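Local coordinates for protein diaminopimelate decarboxylase (Psychromonas ingrahamii, PDB 4XG1) that probably catalyses the pyridoxal 5'-phosphate-dependent decarboxylation of meso-2,6-diaminopimelate to L-lysine, the last step of lysine biosynthesis, at residues Y33-I38 and L394-K399; T37-W42 and L69-R74. All coordinates share one frame; numbering follows the deposited sequence.

Interaction 1. Residues Y33-I38 and L394-K399; sequences YSRATI and LVDGEK. With TME (propane), chain S.
The guanidinium of Arg35 meets the carboxylate of Asp396 at its edge: OD2 lies only 4° out of the guanidinium plane, while the two planes are turned 78° against each other. One bond makes this salt bridge, Arg35 NH1 to Asp396 OD2 at 2.7 Å, reaching OD2 on its syn side but 34° out of the carboxylate plane. The two side chains run side by side in the same direction. CG of Arg35 is anti to the backbone N and the chain runs extended from there to NE, with CD 3.5 Å from Asp396 CG. Two residues earlier, on the strand, the Tyr33 ring leads away from 394-399, its OH bonded to Glu392, and CB alone packs on Leu394 CD1, at 3.6 Å.

Between these side chains the strands pair in parallel. Val395 N donates to Tyr33 O at 2.8 Å, and Arg35 N, already in the first turn of helix 35-49, donates to Val395 O at 3.0 Å. Ser34 is the N-cap, its OG accepting from Thr37 N at 2.8 Å; Glu15 binds the same OG. Leu394 CD1 also lies 4.2 Å from Ile38 CD1, on the helix.

Replacing Arg35 by an alanine would probably leave both Asp396 and Glu39, which binds NE, without their cationic mate. Leu419 and Ile421 of the second subunit pack on Asp396 and Arg35 respectively, so this ion pair lies at the dimer interface. The guanidinium, shared between Asp396 through NH1 and Glu39 through NE, would probably offset part of their combined negative charge.

Interaction 2. Residues T37-W42 and L69-R74; sequences TIERHW and LNLMAR. With TME (propane), chain S.
Ile38 of helix 35-49 puts its two branches against two neighbours on helix 66-74: CG2 touches Met72 CE at 3.5 Å, and CD1 meets Leu71 CD1 at 4.0 Å. It crosses both side chains at about a right angle, its CG2 and CD1 branches set against Met72 and Leu71 as a knob against a notch between them. Met72 is bent at chi2 (-58°), which turns SD back from an extended course, and its CE meets Ile38 CG2.

Trp42 supplies the second bump. Its ring and Met72 slide past each other in opposite directions, and Met72 SD lies 3.7 Å from Trp42 CD1. The sulfur is 4.5 Å from the centroid of the five-membered ring and 47° off its normal, an oblique Met-aromatic contact. On the flank, Glu39 crosses Leu71, with OE2 4.0 Å from Leu71 CD2; that oxygen has its salt bridge with Arg35. Glu39 OE1 lies 3.3 Å from C1 of a bound propane.

The axes of the two short segments approach to 10.4 Å and cross at -45°. Tyr58 and Phe79, on strands 54-59 and 78-81, pack on Met72, placing the contact on the outer helical layer of the TIM barrel. No hydrogen bond links the two segments; cohesion here rests on apolar and sulfur-aromatic contact, with the carboxylate at the border held by its arginine.

Overall arrangement
Helix 35-49 carries both contacts, whose centres lie 10 Å apart. In interaction 1 its start continues from strand 30-34, which pairs with 391-396; in interaction 2 its next turns pack on helix 66-74. Ile38 serves both, and Leu71 joins them: its CD2 is 3.6 Å from Arg35 NE and its CD1 4.1 Å from Leu394 CD2. Arg35 NH2 and Arg74 NE, like charges, stand 4.2 Å apart. Propane touches both contacts through Ala36, Glu39 and Arg40. Neither contact reaches the bound pyridoxal-lysine group: the side chain of Met72 is about 11 Å from it and that of Tyr33 about 13 Å. The side chain of Trp42 is about 6 Å from that of Pro275, a predicted cofactor-site residue.

Interaction 1. Residues Y33-I38 and L394-K399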
# COMPACT_ATOMS: atom_id res chain seq x y z
N TYR B 33 -18.84 1.11 7.53
CA TYR B 33 -18.69 0.15 8.63
C TYR B 33 -19.97 0.04 9.46
O TYR B 33 -20.65 1.05 9.70
CB TYR B 33 -17.56 0.56 9.54
CG TYR B 33 -16.21 0.76 8.86
CD1 TYR B 33 -15.61 -0.25 8.13
CD2 TYR B 33 -15.53 1.98 8.94
CE1 TYR B 33 -14.39 -0.06 7.51
CE2 TYR B 33 -14.33 2.19 8.31
CZ TYR B 33 -13.76 1.16 7.60
OH TYR B 33 -12.54 1.36 6.99
N SER B 34 -20.29 -1.19 9.88
CA SER B 34 -21.40 -1.48 10.79
C SER B 34 -20.96 -1.48 12.22
O SER B 34 -20.20 -2.32 12.62
CB SER B 34 -22.00 -2.86 10.49
OG SER B 34 -22.77 -3.33 11.60
N ARG B 35 -21.47 -0.56 13.01
CA ARG B 35 -21.17 -0.56 14.46
C ARG B 35 -21.61 -1.86 15.15
O ARG B 35 -20.87 -2.44 15.94
CB ARG B 35 -21.89 0.56 15.18
CG ARG B 35 -21.77 0.37 16.67
CD ARG B 35 -22.43 1.47 17.45
NE ARG B 35 -21.98 1.38 18.85
CZ ARG B 35 -22.36 2.22 19.81
NH1 ARG B 35 -23.20 3.22 19.55
NH2 ARG B 35 -21.89 2.05 21.04
N ALA B 36 -22.83 -2.30 14.82
CA ALA B 36 -23.40 -3.49 15.41
C ALA B 36 -22.55 -4.71 15.07
O ALA B 36 -22.26 -5.53 15.95
CB ALA B 36 -24.82 -3.69 14.92
N THR B 37 -22.15 -4.85 13.82
CA THR B 37 -21.34 -5.98 13.43
C THR B 37 -20.01 -5.99 14.16
O THR B 37 -19.54 -7.03 14.56
CB THR B 37 -21.05 -5.96 11.95
OG1 THR B 37 -22.29 -5.87 11.23
CG2 THR B 37 -20.27 -7.22 11.53
N ILE B 38 -19.40 -4.82 14.35
CA ILE B 38 -18.12 -4.76 15.06
C ILE B 38 -18.28 -5.24 16.49
O ILE B 38 -17.48 -6.04 17.02
CB ILE B 38 -17.55 -3.32 15.08
CG1 ILE B 38 -17.15 -2.91 13.67
CG2 ILE B 38 -16.35 -3.21 15.99
CD1 ILE B 38 -16.98 -1.43 13.49
N LEU B 394 -19.21 5.35 9.57
CA LEU B 394 -19.67 4.39 10.56
C LEU B 394 -21.17 4.54 10.75
O LEU B 394 -21.65 5.61 11.14
CB LEU B 394 -18.97 4.64 11.90
CG LEU B 394 -19.24 3.57 12.97
CD1 LEU B 394 -19.00 2.15 12.48
CD2 LEU B 394 -18.35 3.83 14.16
N VAL B 395 -21.89 3.45 10.51
CA VAL B 395 -23.32 3.43 10.67
C VAL B 395 -23.75 2.83 12.00
O VAL B 395 -23.26 1.78 12.43
CB VAL B 395 -24.00 2.64 9.57
CG1 VAL B 395 -25.50 2.57 9.84
CG2 VAL B 395 -23.76 3.32 8.24
N ASP B 396 -24.66 3.56 12.66
CA ASP B 396 -25.23 3.14 13.93
C ASP B 396 -26.76 3.23 13.85
O ASP B 396 -27.33 4.33 13.84
CB ASP B 396 -24.72 4.01 15.05
CG ASP B 396 -25.13 3.50 16.39
OD1 ASP B 396 -25.95 2.53 16.39
OD2 ASP B 396 -24.62 4.03 17.43
N GLY B 397 -27.40 2.09 13.76
CA GLY B 397 -28.84 2.05 13.63
C GLY B 397 -29.31 2.80 12.42
O GLY B 397 -29.20 2.32 11.30
N GLU B 398 -29.81 4.01 12.64
CA GLU B 398 -30.29 4.86 11.56
C GLU B 398 -29.45 6.12 11.39
O GLU B 398 -29.83 7.02 10.64
CB GLU B 398 -31.77 5.22 11.78
CG GLU B 398 -32.69 4.62 10.73
CD GLU B 398 -34.16 4.99 10.90
OE1 GLU B 398 -34.70 4.71 12.00
OE2 GLU B 398 -34.77 5.50 9.91
N LYS B 399 -28.34 6.18 12.10
CA LYS B 399 -27.41 7.30 12.03
C LYS B 399 -26.06 6.92 11.41
O LYS B 399 -25.49 5.87 11.75
CB LYS B 399 -27.17 7.85 13.42
CG LYS B 399 -28.37 8.63 13.91
CD LYS B 399 -28.29 8.93 15.39
CE LYS B 399 -27.60 7.79 16.13
NZ LYS B 399 -27.62 7.94 17.60
C1 TME S . -24.86 -3.97 18.87
C2 TME S . -24.21 -5.36 18.65
C3 TME S . -24.95 -6.29 17.68

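Interaction 2. Residues T37-W42 and L69-R74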
# COMPACT_ATOMS: atom_id res chain seq x y z
N THR B 37 -22.15 -4.85 13.82
CA THR B 37 -21.34 -5.98 13.43
C THR B 37 -20.01 -5.99 14.16
O THR B 37 -19.54 -7.03 14.56
CB THR B 37 -21.05 -5.96 11.95
OG1 THR B 37 -22.29 -5.87 11.23
CG2 THR B 37 -20.27 -7.22 11.53
N ILE B 38 -19.40 -4.82 14.35
CA ILE B 38 -18.12 -4.76 15.06
C ILE B 38 -18.28 -5.24 16.49
O ILE B 38 -17.48 -6.04 17.02
CB ILE B 38 -17.55 -3.32 15.08
CG1 ILE B 38 -17.15 -2.91 13.67
CG2 ILE B 38 -16.35 -3.21 15.99
CD1 ILE B 38 -16.98 -1.43 13.49
N GLU B 39 -19.32 -4.73 17.14
CA GLU B 39 -19.60 -5.04 18.54
C GLU B 39 -19.96 -6.52 18.69
O GLU B 39 -19.41 -7.21 19.52
CB GLU B 39 -20.71 -4.11 19.05
CG GLU B 39 -20.16 -2.71 19.27
CD GLU B 39 -21.16 -1.69 19.77
OE1 GLU B 39 -22.39 -1.90 19.60
OE2 GLU B 39 -20.70 -0.67 20.31
N ARG B 40 -20.84 -7.00 17.86
CA ARG B 40 -21.22 -8.39 17.91
C ARG B 40 -19.99 -9.26 17.80
O ARG B 40 -19.84 -10.21 18.58
CB ARG B 40 -22.18 -8.72 16.81
CG ARG B 40 -22.85 -10.05 16.97
CD ARG B 40 -23.84 -10.23 15.84
NE ARG B 40 -23.18 -10.71 14.64
CZ ARG B 40 -23.71 -10.71 13.41
NH1 ARG B 40 -24.93 -10.20 13.18
NH2 ARG B 40 -23.01 -11.22 12.39
N HIS B 41 -19.11 -8.94 16.85
CA HIS B 41 -17.94 -9.79 16.59
C HIS B 41 -16.94 -9.75 17.72
O HIS B 41 -16.35 -10.77 18.04
CB HIS B 41 -17.28 -9.45 15.26
CG HIS B 41 -18.00 -10.00 14.07
ND1 HIS B 41 -17.69 -9.63 12.78
CD2 HIS B 41 -19.03 -10.88 13.96
CE1 HIS B 41 -18.47 -10.27 11.93
NE2 HIS B 41 -19.31 -11.03 12.62
N TRP B 42 -16.78 -8.62 18.38
CA TRP B 42 -15.87 -8.54 19.52
C TRP B 42 -16.45 -9.34 20.68
O TRP B 42 -15.74 -10.03 21.39
CB TRP B 42 -15.64 -7.11 19.95
CG TRP B 42 -14.63 -6.98 21.05
CD1 TRP B 42 -13.29 -6.76 20.90
CD2 TRP B 42 -14.87 -7.05 22.46
NE1 TRP B 42 -12.68 -6.67 22.14
CE2 TRP B 42 -13.64 -6.85 23.10
CE3 TRP B 42 -16.02 -7.26 23.23
CZ2 TRP B 42 -13.52 -6.86 24.47
CZ3 TRP B 42 -15.90 -7.26 24.59
CH2 TRP B 42 -14.68 -7.05 25.20
N LEU B 69 -11.64 2.10 17.09
CA LEU B 69 -10.88 1.75 18.25
C LEU B 69 -11.71 2.09 19.46
O LEU B 69 -11.68 1.40 20.47
CB LEU B 69 -9.56 2.53 18.30
CG LEU B 69 -8.56 2.08 17.25
CD1 LEU B 69 -7.22 2.78 17.44
CD2 LEU B 69 -8.39 0.56 17.23
N ASN B 70 -12.41 3.21 19.35
CA ASN B 70 -13.18 3.72 20.46
C ASN B 70 -14.30 2.79 20.80
O ASN B 70 -14.57 2.56 21.96
CB ASN B 70 -13.73 5.10 20.11
CG ASN B 70 -14.59 5.67 21.23
OD1 ASN B 70 -15.80 5.67 21.12
ND2 ASN B 70 -13.95 6.11 22.33
N LEU B 71 -14.93 2.20 19.80
CA LEU B 71 -15.94 1.20 20.07
C LEU B 71 -15.37 0.09 20.95
O LEU B 71 -16.01 -0.32 21.92
CB LEU B 71 -16.48 0.59 18.80
CG LEU B 71 -17.31 1.50 17.91
CD1 LEU B 71 -17.86 0.68 16.74
CD2 LEU B 71 -18.45 2.14 18.68
N MET B 72 -14.19 -0.41 20.60
CA MET B 72 -13.59 -1.44 21.40
C MET B 72 -13.33 -0.91 22.81
O MET B 72 -13.54 -1.63 23.79
CB MET B 72 -12.25 -1.90 20.85
CG MET B 72 -12.20 -2.31 19.41
SD MET B 72 -13.30 -3.63 18.92
CE MET B 72 -13.04 -3.42 17.18
N ALA B 73 -12.76 0.28 22.90
CA ALA B 73 -12.34 0.85 24.18
C ALA B 73 -13.54 0.95 25.16
O ALA B 73 -13.40 0.68 26.35
CB ALA B 73 -11.71 2.19 23.99
N ARG B 74 -14.71 1.28 24.63
CA ARG B 74 -15.93 1.36 25.42
C ARG B 74 -16.35 0.01 25.97
O ARG B 74 -16.86 -0.06 27.11
CB ARG B 74 -17.08 1.94 24.61
CG ARG B 74 -16.95 3.44 24.43
CD ARG B 74 -17.96 4.01 23.48
NE ARG B 74 -19.30 3.69 23.94
CZ ARG B 74 -19.92 4.35 24.92
NH1 ARG B 74 -19.33 5.38 25.56
NH2 ARG B 74 -21.15 3.98 25.24
C1 TME S . -24.86 -3.97 18.87
C2 TME S . -24.21 -5.36 18.65
C3 TME S . -24.95 -6.29 17.68